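Local structure of cellulose binding domain-containing protein (Clostridium clariflavum, 4B96) at residues R38-D49 against S81-K92. The protein probably binds cellulose through this calcium-containing family 3b carbohydrate-binding module, part of a longer membrane protein of a biomass-sensing system. Sequence-based numbering, arbitrary orientation. Where two conformers were deposited one is given.
With CA (calcium ion), chain E.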
loop_
_atom_site.group_PDB
_atom_site.type_symbol
_atom_site.label_atom_id
_atom_site.label_comp_id
_atom_site.label_asym_id
_atom_site.label_seq_id
_atom_site.Cartn_x
_atom_site.Cartn_y
_atom_site.Cartn_z
ATOM N N ARG A 38 19.692 -7.388 0.015
ATOM C CA ARG A 38 20.622 -6.283 -0.290
ATOM C C ARG A 38 19.944 -5.173 -1.105
ATOM O O ARG A 38 20.432 -4.059 -1.162
ATOM C CB ARG A 38 21.860 -6.780 -1.020
ATOM C CG ARG A 38 22.761 -7.617 -0.116
ATOM C CD ARG A 38 23.938 -8.173 -0.919
ATOM N NE ARG A 38 23.419 -8.914 -2.072
ATOM C CZ ARG A 38 24.146 -9.304 -3.117
ATOM N NH1 ARG A 38 25.443 -9.007 -3.179
ATOM N NH2 ARG A 38 23.567 -9.985 -4.104
ATOM N N ASN A 39 18.807 -5.478 -1.711
ATOM C CA ASN A 39 18.086 -4.473 -2.479
ATOM C C ASN A 39 16.827 -3.971 -1.792
ATOM O O ASN A 39 16.017 -3.289 -2.426
ATOM C CB ASN A 39 17.703 -5.044 -3.830
ATOM C CG ASN A 39 18.899 -5.402 -4.661
ATOM O OD1 ASN A 39 19.931 -4.735 -4.615
ATOM N ND2 ASN A 39 18.766 -6.466 -5.430
ATOM N N VAL A 40 16.673 -4.283 -0.504
ATOM C CA VAL A 40 15.442 -4.012 0.199
ATOM C C VAL A 40 15.615 -2.982 1.281
ATOM O O VAL A 40 16.539 -3.056 2.067
ATOM C CB VAL A 40 14.887 -5.317 0.820
ATOM C CG1 VAL A 40 13.742 -5.055 1.792
ATOM C CG2 VAL A 40 14.452 -6.265 -0.313
ATOM N N LYS A 41 14.730 -1.988 1.313
ATOM C CA LYS A 41 14.686 -1.023 2.420
ATOM C C LYS A 41 13.322 -1.113 3.101
ATOM O O LYS A 41 12.263 -1.264 2.422
ATOM C CB LYS A 41 14.791 0.399 1.815
ATOM C CG LYS A 41 16.135 0.706 1.269
ATOM C CD LYS A 41 16.152 1.998 0.466
ATOM C CE LYS A 41 17.537 2.107 -0.254
ATOM N NZ LYS A 41 17.812 3.475 -0.830
ATOM N N VAL A 42 13.299 -0.935 4.415
ATOM C CA VAL A 42 12.040 -0.931 5.136
ATOM C C VAL A 42 11.995 0.361 5.946
ATOM O O VAL A 42 13.023 0.733 6.561
ATOM C CB VAL A 42 11.955 -2.158 6.076
ATOM C CG1 VAL A 42 10.616 -2.220 6.855
ATOM C CG2 VAL A 42 12.127 -3.456 5.271
ATOM N N ARG A 43 10.829 1.053 5.951
ATOM C CA ARG A 43 10.742 2.323 6.676
ATOM C C ARG A 43 9.702 2.315 7.761
ATOM O O ARG A 43 8.590 1.857 7.523
ATOM C CB ARG A 43 10.427 3.482 5.721
ATOM C CG ARG A 43 11.631 3.772 4.786
ATOM C CD ARG A 43 11.288 4.871 3.785
ATOM N NE ARG A 43 12.428 4.945 2.869
ATOM C CZ ARG A 43 12.499 5.724 1.795
ATOM N NH1 ARG A 43 11.493 6.501 1.467
ATOM N NH2 ARG A 43 13.588 5.705 1.038
ATOM N N TYR A 44 10.070 2.857 8.927
ATOM C CA TYR A 44 9.161 3.077 10.049
ATOM C C TYR A 44 9.059 4.599 10.209
ATOM O O TYR A 44 10.061 5.284 10.474
ATOM C CB TYR A 44 9.733 2.439 11.310
ATOM C CG TYR A 44 8.758 2.530 12.494
ATOM C CD1 TYR A 44 8.627 3.727 13.228
ATOM C CD2 TYR A 44 7.942 1.431 12.844
ATOM C CE1 TYR A 44 7.697 3.809 14.292
ATOM C CE2 TYR A 44 7.004 1.486 13.903
ATOM C CZ TYR A 44 6.901 2.676 14.632
ATOM O OH TYR A 44 5.981 2.797 15.648
ATOM N N TYR A 45 7.877 5.145 10.013
ATOM C CA TYR A 45 7.688 6.600 10.057
ATOM C C TYR A 45 7.312 7.056 11.431
ATOM O O TYR A 45 6.387 6.491 12.051
ATOM C CB TYR A 45 6.559 6.994 9.134
ATOM C CG TYR A 45 6.908 6.643 7.721
ATOM C CD1 TYR A 45 7.584 7.564 6.922
ATOM C CD2 TYR A 45 6.548 5.408 7.190
ATOM C CE1 TYR A 45 7.939 7.259 5.657
ATOM C CE2 TYR A 45 6.864 5.090 5.854
ATOM C CZ TYR A 45 7.568 6.003 5.120
ATOM O OH TYR A 45 7.929 5.730 3.831
ATOM N N PHE A 46 7.991 8.102 11.904
ATOM C CA PHE A 46 7.688 8.649 13.218
ATOM C C PHE A 46 7.935 10.151 13.262
ATOM O O PHE A 46 8.593 10.744 12.370
ATOM C CB PHE A 46 8.464 7.893 14.297
ATOM C CG PHE A 46 9.953 8.109 14.238
ATOM C CD1 PHE A 46 10.765 7.397 13.315
ATOM C CD2 PHE A 46 10.583 9.003 15.133
ATOM C CE1 PHE A 46 12.160 7.569 13.263
ATOM C CE2 PHE A 46 12.000 9.177 15.082
ATOM C CZ PHE A 46 12.777 8.496 14.145
ATOM N N LYS A 47 7.329 10.790 14.252
ATOM C CA LYS A 47 7.493 12.241 14.401
ATOM C C LYS A 47 8.256 12.457 15.707
ATOM O O LYS A 47 7.772 12.092 16.766
ATOM C CB LYS A 47 6.117 12.893 14.498
ATOM C CG LYS A 47 6.164 14.439 14.533
ATOM C CD LYS A 47 4.712 14.991 14.534
ATOM C CE LYS A 47 4.657 16.530 14.377
ATOM N NZ LYS A 47 5.287 17.189 15.524
ATOM N N ASP A 48 9.427 13.078 15.659
ATOM C CA ASP A 48 10.173 13.300 16.893
ATOM C C ASP A 48 11.273 14.308 16.600
ATOM O O ASP A 48 11.785 14.368 15.490
ATOM C CB ASP A 48 10.773 11.988 17.372
ATOM C CG ASP A 48 11.320 12.103 18.779
ATOM O OD1 ASP A 48 10.498 12.143 19.725
ATOM O OD2 ASP A 48 12.569 12.168 18.915
ATOM N N ASP A 49 11.618 15.116 17.570
ATOM C CA ASP A 49 12.554 16.224 17.313
ATOM C C ASP A 49 13.912 16.055 18.021
ATOM O O ASP A 49 14.697 17.010 18.103
ATOM C CB ASP A 49 11.872 17.528 17.692
ATOM C CG ASP A 49 11.697 18.471 16.474
ATOM O OD1 ASP A 49 12.385 18.293 15.416
ATOM O OD2 ASP A 49 10.914 19.431 16.607
ATOM N N SER A 81 11.549 19.566 10.641
ATOM C CA SER A 81 12.525 18.703 11.298
ATOM C C SER A 81 11.956 17.451 11.990
ATOM O O SER A 81 12.622 16.426 12.070
ATOM C CB SER A 81 13.387 19.519 12.283
ATOM O OG SER A 81 12.626 20.121 13.340
ATOM N N SER A 82 10.714 17.517 12.457
ATOM C CA SER A 82 10.196 16.429 13.290
ATOM C C SER A 82 9.696 15.205 12.512
ATOM O O SER A 82 9.630 14.117 13.062
ATOM C CB SER A 82 9.096 17.004 14.175
ATOM O OG SER A 82 7.979 17.340 13.403
ATOM N N HIS A 83 9.368 15.369 11.230
ATOM C CA HIS A 83 8.822 14.233 10.420
ATOM C C HIS A 83 9.911 13.384 9.809
ATOM O O HIS A 83 10.676 13.846 8.968
ATOM C CB HIS A 83 7.877 14.770 9.332
ATOM C CG HIS A 83 6.591 15.303 9.880
ATOM N ND1 HIS A 83 6.438 16.611 10.274
ATOM C CD2 HIS A 83 5.414 14.685 10.160
ATOM C CE1 HIS A 83 5.207 16.797 10.724
ATOM N NE2 HIS A 83 4.570 15.640 10.674
ATOM N N LYS A 84 10.000 12.145 10.263
ATOM C CA LYS A 84 11.185 11.327 10.003
ATOM C C LYS A 84 10.765 9.921 9.637
ATOM O O LYS A 84 9.606 9.533 9.827
ATOM C CB LYS A 84 12.021 11.215 11.317
ATOM C CG LYS A 84 12.723 12.592 11.651
ATOM C CD LYS A 84 13.380 12.531 12.982
ATOM C CE LYS A 84 13.990 13.904 13.286
ATOM N NZ LYS A 84 14.524 13.836 14.634
ATOM N N TYR A 85 11.740 9.152 9.173
ATOM C CA TYR A 85 11.615 7.699 9.145
ATOM C C TYR A 85 12.929 7.070 9.520
ATOM O O TYR A 85 13.991 7.590 9.248
ATOM C CB TYR A 85 11.142 7.158 7.776
ATOM C CG TYR A 85 11.957 7.617 6.562
ATOM C CD1 TYR A 85 13.081 6.888 6.133
ATOM C CD2 TYR A 85 11.593 8.754 5.854
ATOM C CE1 TYR A 85 13.839 7.263 5.013
ATOM C CE2 TYR A 85 12.348 9.163 4.717
ATOM C CZ TYR A 85 13.462 8.388 4.311
ATOM O OH TYR A 85 14.188 8.755 3.215
ATOM N N LEU A 86 12.836 5.919 10.160
ATOM C CA LEU A 86 13.968 5.023 10.281
ATOM C C LEU A 86 13.942 4.164 9.015
ATOM O O LEU A 86 12.893 3.622 8.641
ATOM C CB LEU A 86 13.780 4.088 11.470
ATOM C CG LEU A 86 14.701 2.852 11.547
ATOM C CD1 LEU A 86 16.098 3.274 11.916
ATOM C CD2 LEU A 86 14.164 1.848 12.588
ATOM N N GLU A 87 15.094 4.060 8.358
ATOM C CA GLU A 87 15.235 3.127 7.277
ATOM C C GLU A 87 16.163 1.960 7.636
ATOM O O GLU A 87 17.379 2.156 7.959
ATOM C CB GLU A 87 15.824 3.852 6.080
ATOM C CG GLU A 87 15.864 2.919 4.859
ATOM C CD GLU A 87 16.104 3.721 3.605
ATOM O OE1 GLU A 87 15.105 4.215 2.975
ATOM O OE2 GLU A 87 17.308 3.874 3.256
ATOM N N VAL A 88 15.614 0.762 7.565
ATOM C CA VAL A 88 16.367 -0.470 7.832
ATOM C C VAL A 88 16.827 -1.079 6.491
ATOM O O VAL A 88 16.016 -1.237 5.582
ATOM C CB VAL A 88 15.499 -1.492 8.585
ATOM C CG1 VAL A 88 16.287 -2.814 8.827
ATOM C CG2 VAL A 88 15.055 -0.887 9.981
ATOM N N THR A 89 18.115 -1.411 6.394
ATOM C CA THR A 89 18.668 -2.016 5.206
ATOM C C THR A 89 19.506 -3.217 5.668
ATOM O O THR A 89 19.688 -3.416 6.877
ATOM C CB THR A 89 19.577 -1.027 4.439
ATOM O OG1 THR A 89 20.540 -0.469 5.348
ATOM C CG2 THR A 89 18.745 0.128 3.792
ATOM N N PHE A 90 19.966 -4.023 4.706
ATOM C CA PHE A 90 20.633 -5.303 4.978
ATOM C C PHE A 90 21.869 -5.396 4.174
ATOM O O PHE A 90 21.810 -5.167 2.965
ATOM C CB PHE A 90 19.707 -6.447 4.557
ATOM C CG PHE A 90 18.416 -6.393 5.271
ATOM C CD1 PHE A 90 17.352 -5.613 4.760
ATOM C CD2 PHE A 90 18.274 -7.039 6.493
ATOM C CE1 PHE A 90 16.120 -5.504 5.447
ATOM C CE2 PHE A 90 17.043 -6.937 7.203
ATOM C CZ PHE A 90 15.954 -6.189 6.651
ATOM N N GLU A 91 22.966 -5.817 4.799
ATOM C CA GLU A 91 24.212 -6.041 4.074
ATOM C C GLU A 91 24.217 -7.417 3.485
ATOM O O GLU A 91 25.010 -7.708 2.602
ATOM C CB GLU A 91 25.413 -5.949 5.025
ATOM C CG GLU A 91 25.539 -4.617 5.729
ATOM C CD GLU A 91 26.267 -3.573 4.909
ATOM O OE1 GLU A 91 26.265 -3.698 3.659
ATOM O OE2 GLU A 91 26.855 -2.634 5.513
ATOM N N LYS A 92 23.373 -8.291 4.016
ATOM C CA LYS A 92 23.350 -9.691 3.598
ATOM C C LYS A 92 22.014 -10.306 3.979
ATOM O O LYS A 92 21.391 -9.894 4.972
ATOM C CB LYS A 92 24.477 -10.484 4.304
ATOM C CG LYS A 92 24.665 -11.845 3.706
ATOM C CD LYS A 92 25.014 -12.926 4.751
ATOM C CE LYS A 92 23.793 -13.241 5.630
ATOM N NZ LYS A 92 23.891 -14.597 6.199
HETATM CA CA CA E . 6.374 11.079 18.204
HETATM O O HOH W 1 22.950 -3.400 1.068
HETATM O O HOH W 2 19.212 -3.389 1.957
HETATM O O HOH W 3 17.586 5.587 1.117
HETATM O O HOH W 4 14.051 11.894 16.546
HETATM O O HOH W 5 7.992 11.660 20.001
HETATM O O HOH W 6 15.024 16.580 14.850
HETATM O O HOH W 7 7.939 9.305 18.328
HETATM O O HOH W 8 5.986 13.593 18.742
#
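Arg-43 lays its guanidinium over the Tyr-85 ring and meets Glu-87 at its edge, on one face of the antiparallel pair formed by strands 40-47 and 83-90. Guanidinium and ring are stacked, planes 15° apart, with CD over the same ring face, 3.8 Å from the centroid. NE and NH2 both grip Glu-87 OE1, at 2.8 and 2.9 Å, nearly in the guanidinium plane, which fixes the rotation of the group. At the partly exposed Lys-41 the contact is looser: Lys-41 NZ stays 4.1 Å from Glu-87 OE2, a water bridges the two, and Asp-142 takes the salt bridge.

The other face is largely buried. Val-42 packs beside Val-88 and Tyr-44 beside Leu-86, each pair joined by two backbone hydrogen bonds. With CG between its backbone N and carbonyl carbon (chi1 68°), Phe-46 turns one ring face to Lys-84 CB, a CH-pi contact 4.2 Å from the centroid. The extended Lys-84 chain gives NZ to Asp-48 O at 2.9 Å and to two waters, shared with Asp-48 OD2 and Asp-49 OD1. One residue before Asp-48, Lys-47 O binds the calcium ion at 2.2 Å, together with Asn-116, Asp-119, Asp-120 and waters.

Strand 40-47 is flanked by 136-140 and strand 83-90 by 69-75, while the Val-42, Tyr-44 and Leu-86 face packs on Ile-21, Trp-23 and Phe-25 of strand 20-29, in the opposing sheet of the beta-sandwich.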